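Local atomic coordinates of beta-galactosidase (Bacillus circulans, PDB entry 4MAD), a protein that probably hydrolyses terminal non-reducing beta-D-galactose residues from beta-D-galactosides, as a family 35 glycosidase with a (beta/alpha)8-barrel catalytic domain. Residues Y172-Q183 against S207-E215; Q409-G420 against I431-L441. All blocks are in the same frame, centred on the assembly; numbering follows the deposited sequence.

Contact 1. Residues Y172-Q183 against S207-E215; sequences YGSFGNDQKYLQ and SMLSGGMIE
Leu182, on the first turn of helix 179-192, and Ile214, just past the end of helix 206-212, join two successive beta-alpha units of the (beta/alpha)8 barrel, those of strands 163-167 and 197-202. Leu182 CB lies 3.8 Å from Ile214 CG1, while Leu182 CD1 reaches back over the helix end to within 3.5 Å of Gly211 O. Ile214 splits its branches: CG1 stands beside the backbone N (chi1 -39°) and carries CD1 to Leu182, which leaves CG2 anti to that N and near Gln183 CG, the two side chains sliding past each other in opposite directions. Cut back to an alanine here, the side chain would lose both branches, which is likely to open a gap beside Leu182 and leave Gln183 CG without its apolar neighbour. Farther along, glycines bring the backbones together: Gly173 CA sits 3.3 Å from Met208 O in a nearly straight CA-H...O contact (164° at the hydrogen), and a CB on Gly173 would clash with that same oxygen. Tyr172 turns its ring edge, at CD2, to Gly211 O; its hydroxyl accepts from Asp178 N and also bonds Arg131 O. Ser174, whose side chain neighbours that of Glu171, the predicted proton donor, places this end of the contact next to the predicted active site. There the extended Met208 side chain runs alongside, its CE 3.5 Å from Ser174 OG.

Contact 2. Residues Q409-G420 against I431-L441; sequences QALTVQDIHDRG and IVERNRGCSRL
Asp418 and Arg434 form a salt bridge: Arg434 NH1 donates to Asp418 OD1 over 2.9 Å, the oxygen only 3° out of the guanidinium plane. The same guanidinium lies flat on the His417 ring, centres 3.6 Å apart and planes at 8°; an extended Arg434 chain, CG anti to the backbone N (chi1 -178°), carries it there. Outside, Asp470 also bridges Arg434 NH1, Lys472 pairs with Asp418 OD2, and Tyr471 O takes His417 ND1. Arg419 NE to Glu433 OE2 is a weak bridge at 3.4 Å; Arg419 NH1 turns to His579. Backbone pairing follows at both ends: Gly420 and Val432 exchange two bonds, as do Leu411 and Leu441, and Val413 N adds a third at the latter end, 3.0 Å from Ser439 O. Between them, Val432 CG2 meets Val413 CG2 and Ile416 CG1, each at 4.0 Å, and Ile416 CG2 packs against Ser439 OG. Asp418 and Arg419 both face Glu457, a classic beta bulge. The two segments thus pair antiparallel twice, first in the sheet of 409-417 and 440-445, then in the hairpin of 419-424 and 427-433, joining two sheets of the first all-beta domain.

From the N terminus, the chain first builds the (beta/alpha)8 barrel, where contact 1 closes a loop of 23 residues: helix 179-192 leads into strand 197-202 and back to helix 206-212, so neighbouring beta-alpha units are tied together. The barrel is completed afterwards, and the chain passes into the first all-beta domain. There contact 2 closes a shorter loop of 10 residues, mostly strand, around the turn between 419-424 and 427-433, and links the six-stranded sheet to the four-stranded one. The two contacts follow in series, neither nesting nor crossing. The centres of contact 1 and contact 2 are about 37 Å apart, and the nearest atoms of contact 1 and contact 2 about 13 Å, without touching.

Contact 1. Residues Y172-Q183 against S207-E215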
loop_
_atom_site.group_PDB
_atom_site.type_symbol
_atom_site.label_atom_id
_atom_site.label_comp_id
_atom_site.label_asym_id
_atom_site.label_seq_id
_atom_site.Cartn_x
_atom_site.Cartn_y
_atom_site.Cartn_z
ATOM N N TYR A 172 -11.877 -13.390 4.404
ATOM C CA TYR A 172 -12.218 -13.294 5.809
ATOM C C TYR A 172 -11.797 -14.532 6.588
ATOM O O TYR A 172 -11.410 -14.437 7.698
ATOM C CB TYR A 172 -13.663 -12.952 6.061
ATOM C CG TYR A 172 -13.967 -12.727 7.511
ATOM C CD1 TYR A 172 -13.439 -11.653 8.209
ATOM C CD2 TYR A 172 -14.722 -13.623 8.231
ATOM C CE1 TYR A 172 -13.694 -11.473 9.519
ATOM C CE2 TYR A 172 -14.952 -13.440 9.557
ATOM C CZ TYR A 172 -14.452 -12.358 10.194
ATOM O OH TYR A 172 -14.702 -12.164 11.497
ATOM N N GLY A 173 -11.863 -15.684 5.939
ATOM C CA GLY A 173 -11.577 -16.937 6.552
ATOM C C GLY A 173 -10.165 -17.080 7.035
ATOM O O GLY A 173 -9.825 -17.983 7.755
ATOM N N SER A 174 -9.326 -16.207 6.539
ATOM C CA SER A 174 -7.949 -16.163 6.957
ATOM C C SER A 174 -7.744 -15.368 8.243
ATOM O O SER A 174 -6.693 -15.419 8.793
ATOM C CB SER A 174 -7.053 -15.617 5.863
ATOM O OG SER A 174 -7.079 -16.379 4.696
ATOM N N PHE A 175 -8.752 -14.629 8.676
ATOM C CA PHE A 175 -8.669 -13.786 9.845
ATOM C C PHE A 175 -9.672 -14.110 10.971
ATOM O O PHE A 175 -9.398 -13.914 12.113
ATOM C CB PHE A 175 -8.865 -12.333 9.441
ATOM C CG PHE A 175 -8.868 -11.367 10.603
ATOM C CD1 PHE A 175 -7.737 -10.785 11.040
ATOM C CD2 PHE A 175 -9.997 -11.106 11.301
ATOM C CE1 PHE A 175 -7.773 -9.913 12.106
ATOM C CE2 PHE A 175 -10.001 -10.272 12.346
ATOM C CZ PHE A 175 -8.883 -9.698 12.747
ATOM N N GLY A 176 -10.841 -14.575 10.585
ATOM C CA GLY A 176 -11.934 -14.736 11.507
ATOM C C GLY A 176 -13.014 -15.710 11.127
ATOM O O GLY A 176 -12.994 -16.272 10.068
ATOM N N ASN A 177 -13.951 -15.903 12.041
ATOM C CA ASN A 177 -15.140 -16.688 11.761
ATOM C C ASN A 177 -16.473 -16.057 12.208
ATOM O O ASN A 177 -17.380 -16.747 12.476
ATOM C CB ASN A 177 -15.008 -18.071 12.337
ATOM C CG ASN A 177 -15.224 -18.073 13.772
ATOM O OD1 ASN A 177 -15.146 -17.068 14.381
ATOM N ND2 ASN A 177 -15.512 -19.200 14.313
ATOM N N ASP A 178 -16.550 -14.753 12.277
ATOM C CA ASP A 178 -17.729 -14.089 12.758
ATOM C C ASP A 178 -18.787 -13.912 11.710
ATOM O O ASP A 178 -18.793 -12.978 10.996
ATOM C CB ASP A 178 -17.378 -12.730 13.340
ATOM C CG ASP A 178 -18.476 -12.148 14.203
ATOM O OD1 ASP A 178 -19.636 -12.312 13.890
ATOM O OD2 ASP A 178 -18.133 -11.482 15.169
ATOM N N GLN A 179 -19.720 -14.851 11.732
ATOM C CA GLN A 179 -20.812 -14.902 10.794
ATOM C C GLN A 179 -21.782 -13.753 10.932
ATOM O O GLN A 179 -22.271 -13.251 9.973
ATOM C CB GLN A 179 -21.427 -16.305 10.699
ATOM C CG GLN A 179 -22.466 -16.501 9.621
ATOM C CD GLN A 179 -21.935 -16.667 8.222
ATOM O OE1 GLN A 179 -20.784 -16.979 8.001
ATOM N NE2 GLN A 179 -22.808 -16.488 7.274
ATOM N N LYS A 180 -22.011 -13.309 12.146
ATOM C CA LYS A 180 -22.865 -12.187 12.329
ATOM C C LYS A 180 -22.274 -10.980 11.639
ATOM O O LYS A 180 -22.975 -10.224 11.064
ATOM C CB LYS A 180 -23.057 -11.874 13.800
ATOM C CG LYS A 180 -24.113 -12.666 14.472
ATOM C CD LYS A 180 -24.506 -12.080 15.819
ATOM C CE LYS A 180 -25.446 -10.898 15.696
ATOM N NZ LYS A 180 -26.901 -11.178 15.920
ATOM N N TYR A 181 -20.980 -10.805 11.761
ATOM C CA TYR A 181 -20.314 -9.710 11.073
ATOM C C TYR A 181 -20.444 -9.817 9.553
ATOM O O TYR A 181 -20.772 -8.878 8.914
ATOM C CB TYR A 181 -18.841 -9.744 11.412
ATOM C CG TYR A 181 -17.914 -8.893 10.552
ATOM C CD1 TYR A 181 -18.179 -7.599 10.279
ATOM C CD2 TYR A 181 -16.756 -9.396 10.067
ATOM C CE1 TYR A 181 -17.313 -6.851 9.519
ATOM C CE2 TYR A 181 -15.923 -8.667 9.309
ATOM C CZ TYR A 181 -16.191 -7.397 9.040
ATOM O OH TYR A 181 -15.334 -6.701 8.302
ATOM N N LEU A 182 -20.195 -10.996 9.008
ATOM C CA LEU A 182 -20.282 -11.169 7.575
ATOM C C LEU A 182 -21.704 -10.905 7.061
ATOM O O LEU A 182 -21.901 -10.288 6.074
ATOM C CB LEU A 182 -19.847 -12.556 7.181
ATOM C CG LEU A 182 -18.377 -12.889 7.343
ATOM C CD1 LEU A 182 -18.081 -14.327 7.007
ATOM C CD2 LEU A 182 -17.551 -11.989 6.539
ATOM N N GLN A 183 -22.680 -11.400 7.791
ATOM C CA GLN A 183 -24.060 -11.194 7.454
ATOM C C GLN A 183 -24.448 -9.757 7.519
ATOM O O GLN A 183 -25.145 -9.279 6.700
ATOM C CB GLN A 183 -24.987 -12.104 8.261
ATOM C CG GLN A 183 -24.788 -13.542 7.914
ATOM C CD GLN A 183 -25.777 -14.470 8.506
ATOM O OE1 GLN A 183 -26.795 -14.066 8.934
ATOM N NE2 GLN A 183 -25.448 -15.731 8.554
ATOM N N SER A 207 -10.476 -24.437 6.650
ATOM C CA SER A 207 -10.638 -23.423 7.672
ATOM C C SER A 207 -11.067 -22.115 7.027
ATOM O O SER A 207 -11.876 -21.427 7.524
ATOM C CB SER A 207 -9.363 -23.205 8.456
ATOM O OG SER A 207 -8.385 -22.621 7.670
ATOM N N MET A 208 -10.438 -21.765 5.927
ATOM C CA MET A 208 -10.757 -20.509 5.281
ATOM C C MET A 208 -12.155 -20.431 4.673
ATOM O O MET A 208 -12.810 -19.463 4.741
ATOM C CB MET A 208 -9.698 -20.168 4.242
ATOM C CG MET A 208 -8.333 -20.061 4.852
ATOM S SD MET A 208 -7.109 -19.986 3.559
ATOM C CE MET A 208 -5.664 -19.562 4.505
ATOM N N LEU A 209 -12.532 -21.482 4.003
ATOM C CA LEU A 209 -13.850 -21.575 3.452
ATOM C C LEU A 209 -14.935 -21.625 4.539
ATOM O O LEU A 209 -15.960 -21.035 4.409
ATOM C CB LEU A 209 -13.964 -22.776 2.543
ATOM C CG LEU A 209 -13.024 -22.727 1.367
ATOM C CD1 LEU A 209 -12.942 -24.038 0.741
ATOM C CD2 LEU A 209 -13.612 -21.753 0.388
ATOM N N SER A 210 -14.690 -22.362 5.598
ATOM C CA SER A 210 -15.682 -22.361 6.662
ATOM C C SER A 210 -15.832 -20.980 7.294
ATOM O O SER A 210 -16.888 -20.546 7.574
ATOM C CB SER A 210 -15.398 -23.398 7.757
ATOM O OG SER A 210 -15.283 -24.675 7.261
ATOM N N GLY A 211 -14.727 -20.334 7.566
ATOM C CA GLY A 211 -14.765 -19.023 8.161
ATOM C C GLY A 211 -15.285 -17.891 7.322
ATOM O O GLY A 211 -15.881 -16.980 7.803
ATOM N N GLY A 212 -14.913 -17.920 6.052
ATOM C CA GLY A 212 -15.213 -16.827 5.168
ATOM C C GLY A 212 -16.440 -16.809 4.270
ATOM O O GLY A 212 -16.750 -15.799 3.765
ATOM N N MET A 213 -17.076 -17.949 4.040
ATOM C CA MET A 213 -18.273 -17.988 3.221
ATOM C C MET A 213 -19.453 -17.420 3.994
ATOM O O MET A 213 -19.520 -17.547 5.196
ATOM C CB MET A 213 -18.558 -19.387 2.704
ATOM C CG MET A 213 -17.449 -20.005 1.934
ATOM S SD MET A 213 -17.782 -21.654 1.308
ATOM C CE MET A 213 -19.296 -21.335 0.498
ATOM N N ILE A 214 -20.341 -16.773 3.267
ATOM C CA ILE A 214 -21.567 -16.250 3.776
ATOM C C ILE A 214 -22.804 -16.949 3.162
ATOM O O ILE A 214 -22.873 -17.192 2.001
ATOM C CB ILE A 214 -21.717 -14.760 3.560
ATOM C CG1 ILE A 214 -20.405 -14.020 3.762
ATOM C CG2 ILE A 214 -22.721 -14.240 4.496
ATOM C CD1 ILE A 214 -20.457 -12.617 3.399
ATOM N N GLU A 215 -23.777 -17.243 4.002
ATOM C CA GLU A 215 -24.923 -17.909 3.526
ATOM C C GLU A 215 -25.534 -17.023 2.474
ATOM O O GLU A 215 -25.692 -15.862 2.648
ATOM C CB GLU A 215 -25.916 -18.161 4.666
ATOM C CG GLU A 215 -27.162 -18.833 4.261
ATOM C CD GLU A 215 -26.956 -20.215 3.637
ATOM O OE1 GLU A 215 -25.890 -20.486 3.102
ATOM O OE2 GLU A 215 -27.892 -21.033 3.659
HETATM O O HOH W 1 -14.406 -14.209 2.828
HETATM O O HOH W 2 -7.971 -19.837 8.278
#

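Contact 2. Residues Q409-G420 against I431-L441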
loop_
_atom_site.group_PDB
_atom_site.type_symbol
_atom_site.label_atom_id
_atom_site.label_comp_id
_atom_site.label_asym_id
_atom_site.label_seq_id
_atom_site.Cartn_x
_atom_site.Cartn_y
_atom_site.Cartn_z
ATOM N N GLN A 409 23.373 3.296 31.713
ATOM C CA GLN A 409 22.048 2.716 31.778
ATOM C C GLN A 409 21.670 1.986 30.502
ATOM O O GLN A 409 22.116 2.326 29.479
ATOM C CB GLN A 409 21.012 3.794 31.997
ATOM C CG GLN A 409 21.185 4.545 33.258
ATOM C CD GLN A 409 20.810 3.725 34.460
ATOM O OE1 GLN A 409 19.937 2.946 34.388
ATOM N NE2 GLN A 409 21.478 3.928 35.557
ATOM N N ALA A 410 20.807 1.010 30.619
ATOM C CA ALA A 410 20.215 0.396 29.485
ATOM C C ALA A 410 18.933 1.119 29.186
ATOM O O ALA A 410 18.071 1.195 30.012
ATOM C CB ALA A 410 19.929 -0.999 29.738
ATOM N N LEU A 411 18.854 1.654 27.990
ATOM C CA LEU A 411 17.658 2.319 27.547
ATOM C C LEU A 411 16.807 1.328 26.805
ATOM O O LEU A 411 17.267 0.703 25.919
ATOM C CB LEU A 411 17.992 3.429 26.591
ATOM C CG LEU A 411 16.830 4.345 26.249
ATOM C CD1 LEU A 411 17.272 5.718 26.361
ATOM C CD2 LEU A 411 16.380 4.123 24.903
ATOM N N THR A 412 15.573 1.176 27.191
ATOM C CA THR A 412 14.686 0.295 26.473
ATOM C C THR A 412 13.485 1.060 25.966
ATOM O O THR A 412 12.899 1.809 26.686
ATOM C CB THR A 412 14.210 -0.871 27.353
ATOM O OG1 THR A 412 15.340 -1.607 27.806
ATOM C CG2 THR A 412 13.271 -1.776 26.584
ATOM N N VAL A 413 13.176 0.840 24.710
ATOM C CA VAL A 413 11.976 1.378 24.136
ATOM C C VAL A 413 10.923 0.281 24.060
ATOM O O VAL A 413 11.108 -0.689 23.401
ATOM C CB VAL A 413 12.182 1.926 22.735
ATOM C CG1 VAL A 413 10.964 2.537 22.258
ATOM C CG2 VAL A 413 13.264 2.914 22.692
ATOM N N GLN A 414 9.831 0.516 24.751
ATOM C CA GLN A 414 8.798 -0.449 24.932
ATOM C C GLN A 414 7.466 0.001 24.362
ATOM O O GLN A 414 6.760 0.695 25.022
ATOM C CB GLN A 414 8.612 -0.685 26.447
ATOM C CG GLN A 414 7.611 -1.683 26.857
ATOM C CD GLN A 414 7.613 -1.924 28.374
ATOM O OE1 GLN A 414 8.618 -1.922 28.958
ATOM N NE2 GLN A 414 6.487 -2.153 28.943
ATOM N N ASP A 415 7.097 -0.486 23.193
ATOM C CA ASP A 415 7.941 -1.121 22.215
ATOM C C ASP A 415 8.161 -0.174 21.014
ATOM O O ASP A 415 7.456 0.749 20.847
ATOM C CB ASP A 415 7.258 -2.355 21.665
ATOM C CG ASP A 415 7.267 -3.539 22.617
ATOM O OD1 ASP A 415 8.172 -3.687 23.400
ATOM O OD2 ASP A 415 6.368 -4.352 22.555
ATOM N N ILE A 416 9.146 -0.457 20.198
ATOM C CA ILE A 416 9.443 0.410 19.092
ATOM C C ILE A 416 8.790 -0.084 17.783
ATOM O O ILE A 416 9.072 -1.111 17.334
ATOM C CB ILE A 416 10.935 0.595 18.906
ATOM C CG1 ILE A 416 11.222 1.581 17.791
ATOM C CG2 ILE A 416 11.604 -0.684 18.673
ATOM C CD1 ILE A 416 11.020 2.940 18.148
ATOM N N HIS A 417 7.894 0.729 17.229
ATOM C CA HIS A 417 7.163 0.391 16.052
ATOM C C HIS A 417 7.366 1.502 15.032
ATOM O O HIS A 417 6.598 2.425 15.014
ATOM C CB HIS A 417 5.678 0.267 16.385
ATOM C CG HIS A 417 5.306 -0.992 17.093
ATOM N ND1 HIS A 417 4.006 -1.341 17.353
ATOM C CD2 HIS A 417 6.061 -2.005 17.557
ATOM C CE1 HIS A 417 3.977 -2.514 17.937
ATOM N NE2 HIS A 417 5.212 -2.926 18.097
ATOM N N ASP A 418 8.378 1.398 14.187
ATOM C CA ASP A 418 9.190 0.220 14.010
ATOM C C ASP A 418 10.724 0.351 14.042
ATOM O O ASP A 418 11.405 -0.616 14.078
ATOM C CB ASP A 418 8.764 -0.397 12.706
ATOM C CG ASP A 418 7.284 -0.391 12.544
ATOM O OD1 ASP A 418 6.657 -1.069 13.317
ATOM O OD2 ASP A 418 6.765 0.299 11.694
ATOM N N ARG A 419 11.198 1.580 13.983
ATOM C CA ARG A 419 12.603 1.886 13.973
ATOM C C ARG A 419 12.838 3.255 14.577
ATOM O O ARG A 419 12.100 4.162 14.347
ATOM C CB ARG A 419 13.103 1.915 12.559
ATOM C CG ARG A 419 14.552 1.715 12.398
ATOM C CD ARG A 419 14.863 1.492 10.938
ATOM N NE ARG A 419 16.260 1.248 10.653
ATOM C CZ ARG A 419 17.151 2.183 10.357
ATOM N NH1 ARG A 419 16.851 3.460 10.340
ATOM N NH2 ARG A 419 18.369 1.841 10.079
ATOM N N GLY A 420 13.891 3.378 15.334
ATOM C CA GLY A 420 14.194 4.683 15.831
ATOM C C GLY A 420 15.652 4.980 16.014
ATOM O O GLY A 420 16.415 4.103 16.286
ATOM N N ILE A 431 20.512 2.998 17.134
ATOM C CA ILE A 431 19.167 2.726 16.686
ATOM C C ILE A 431 18.550 1.599 17.479
ATOM O O ILE A 431 19.222 0.714 17.903
ATOM C CB ILE A 431 19.104 2.312 15.234
ATOM C CG1 ILE A 431 19.961 1.121 15.025
ATOM C CG2 ILE A 431 19.604 3.367 14.348
ATOM C CD1 ILE A 431 20.251 0.884 13.585
ATOM N N VAL A 432 17.261 1.699 17.686
ATOM C CA VAL A 432 16.449 0.617 18.148
ATOM C C VAL A 432 15.520 0.135 17.018
ATOM O O VAL A 432 15.007 0.906 16.281
ATOM C CB VAL A 432 15.608 1.021 19.354
ATOM C CG1 VAL A 432 16.480 1.180 20.579
ATOM C CG2 VAL A 432 14.913 2.269 19.097
ATOM N N GLU A 433 15.333 -1.159 16.955
ATOM C CA GLU A 433 14.599 -1.791 15.894
ATOM C C GLU A 433 13.565 -2.743 16.459
ATOM O O GLU A 433 13.759 -3.345 17.459
ATOM C CB GLU A 433 15.557 -2.547 14.993
ATOM C CG GLU A 433 16.540 -1.665 14.270
ATOM C CD GLU A 433 17.051 -2.269 12.959
ATOM O OE1 GLU A 433 17.959 -3.060 13.058
ATOM O OE2 GLU A 433 16.559 -1.942 11.856
ATOM N N ARG A 434 12.464 -2.872 15.737
ATOM C CA ARG A 434 11.374 -3.725 16.198
ATOM C C ARG A 434 11.779 -5.175 16.341
ATOM O O ARG A 434 11.332 -5.842 17.204
ATOM C CB ARG A 434 10.174 -3.626 15.255
ATOM C CG ARG A 434 8.988 -4.406 15.623
ATOM C CD ARG A 434 7.734 -3.877 15.012
ATOM N NE ARG A 434 6.594 -4.704 15.283
ATOM C CZ ARG A 434 5.363 -4.376 15.003
ATOM N NH1 ARG A 434 5.107 -3.251 14.399
ATOM N NH2 ARG A 434 4.379 -5.187 15.287
ATOM N N ASN A 435 12.576 -5.659 15.422
ATOM C CA ASN A 435 12.919 -7.061 15.354
ATOM C C ASN A 435 14.097 -7.337 16.225
ATOM O O ASN A 435 15.172 -6.857 16.042
ATOM C CB ASN A 435 13.161 -7.533 13.932
ATOM C CG ASN A 435 11.939 -7.375 13.061
ATOM O OD1 ASN A 435 12.051 -7.170 11.867
ATOM N ND2 ASN A 435 10.811 -7.445 13.661
ATOM N N ARG A 436 13.823 -8.132 17.216
ATOM C CA ARG A 436 13.877 -7.761 18.581
ATOM C C ARG A 436 15.142 -8.241 19.265
ATOM O O ARG A 436 15.989 -8.876 18.676
ATOM C CB ARG A 436 12.574 -8.148 19.307
ATOM C CG ARG A 436 11.413 -8.656 18.353
ATOM C CD ARG A 436 10.023 -8.770 19.026
ATOM N NE ARG A 436 10.002 -8.292 20.415
ATOM C CZ ARG A 436 8.915 -7.970 21.105
ATOM N NH1 ARG A 436 7.732 -8.103 20.556
ATOM N NH2 ARG A 436 9.013 -7.521 22.342
ATOM N N GLY A 437 15.276 -7.869 20.518
ATOM C CA GLY A 437 16.554 -7.801 21.183
ATOM C C GLY A 437 17.154 -6.468 20.806
ATOM O O GLY A 437 18.076 -5.947 21.393
ATOM N N CYS A 438 16.558 -5.895 19.800
ATOM C CA CYS A 438 17.095 -4.730 19.211
ATOM C C CYS A 438 16.462 -3.476 19.756
ATOM O O CYS A 438 16.572 -2.457 19.120
ATOM C CB CYS A 438 16.952 -4.827 17.705
ATOM S SG CYS A 438 18.292 -5.732 16.976
ATOM N N SER A 439 15.772 -3.607 20.905
ATOM C CA SER A 439 14.954 -2.551 21.527
ATOM C C SER A 439 15.617 -1.872 22.688
ATOM O O SER A 439 15.027 -1.065 23.336
ATOM C CB SER A 439 13.589 -3.074 21.908
ATOM O OG SER A 439 12.903 -3.272 20.688
ATOM N N ARG A 440 16.868 -2.228 22.884
ATOM C CA ARG A 440 17.702 -1.772 23.963
ATOM C C ARG A 440 18.993 -1.132 23.435
ATOM O O ARG A 440 19.588 -1.649 22.548
ATOM C CB ARG A 440 18.117 -2.960 24.814
ATOM C CG ARG A 440 17.896 -2.787 26.231
ATOM C CD ARG A 440 18.701 -3.776 27.039
ATOM N NE ARG A 440 18.426 -5.100 26.571
ATOM C CZ ARG A 440 19.086 -6.191 26.898
ATOM N NH1 ARG A 440 20.094 -6.162 27.747
ATOM N NH2 ARG A 440 18.715 -7.321 26.367
ATOM N N LEU A 441 19.416 -0.032 24.034
ATOM C CA LEU A 441 20.750 0.524 23.808
ATOM C C LEU A 441 21.422 0.861 25.113
ATOM O O LEU A 441 20.763 1.163 26.031
ATOM C CB LEU A 441 20.659 1.836 23.078
ATOM C CG LEU A 441 20.346 1.837 21.616
ATOM C CD1 LEU A 441 20.194 3.200 21.129
ATOM C CD2 LEU A 441 21.382 1.121 20.860
HETATM O O HOH W 3 10.333 -3.247 20.636
#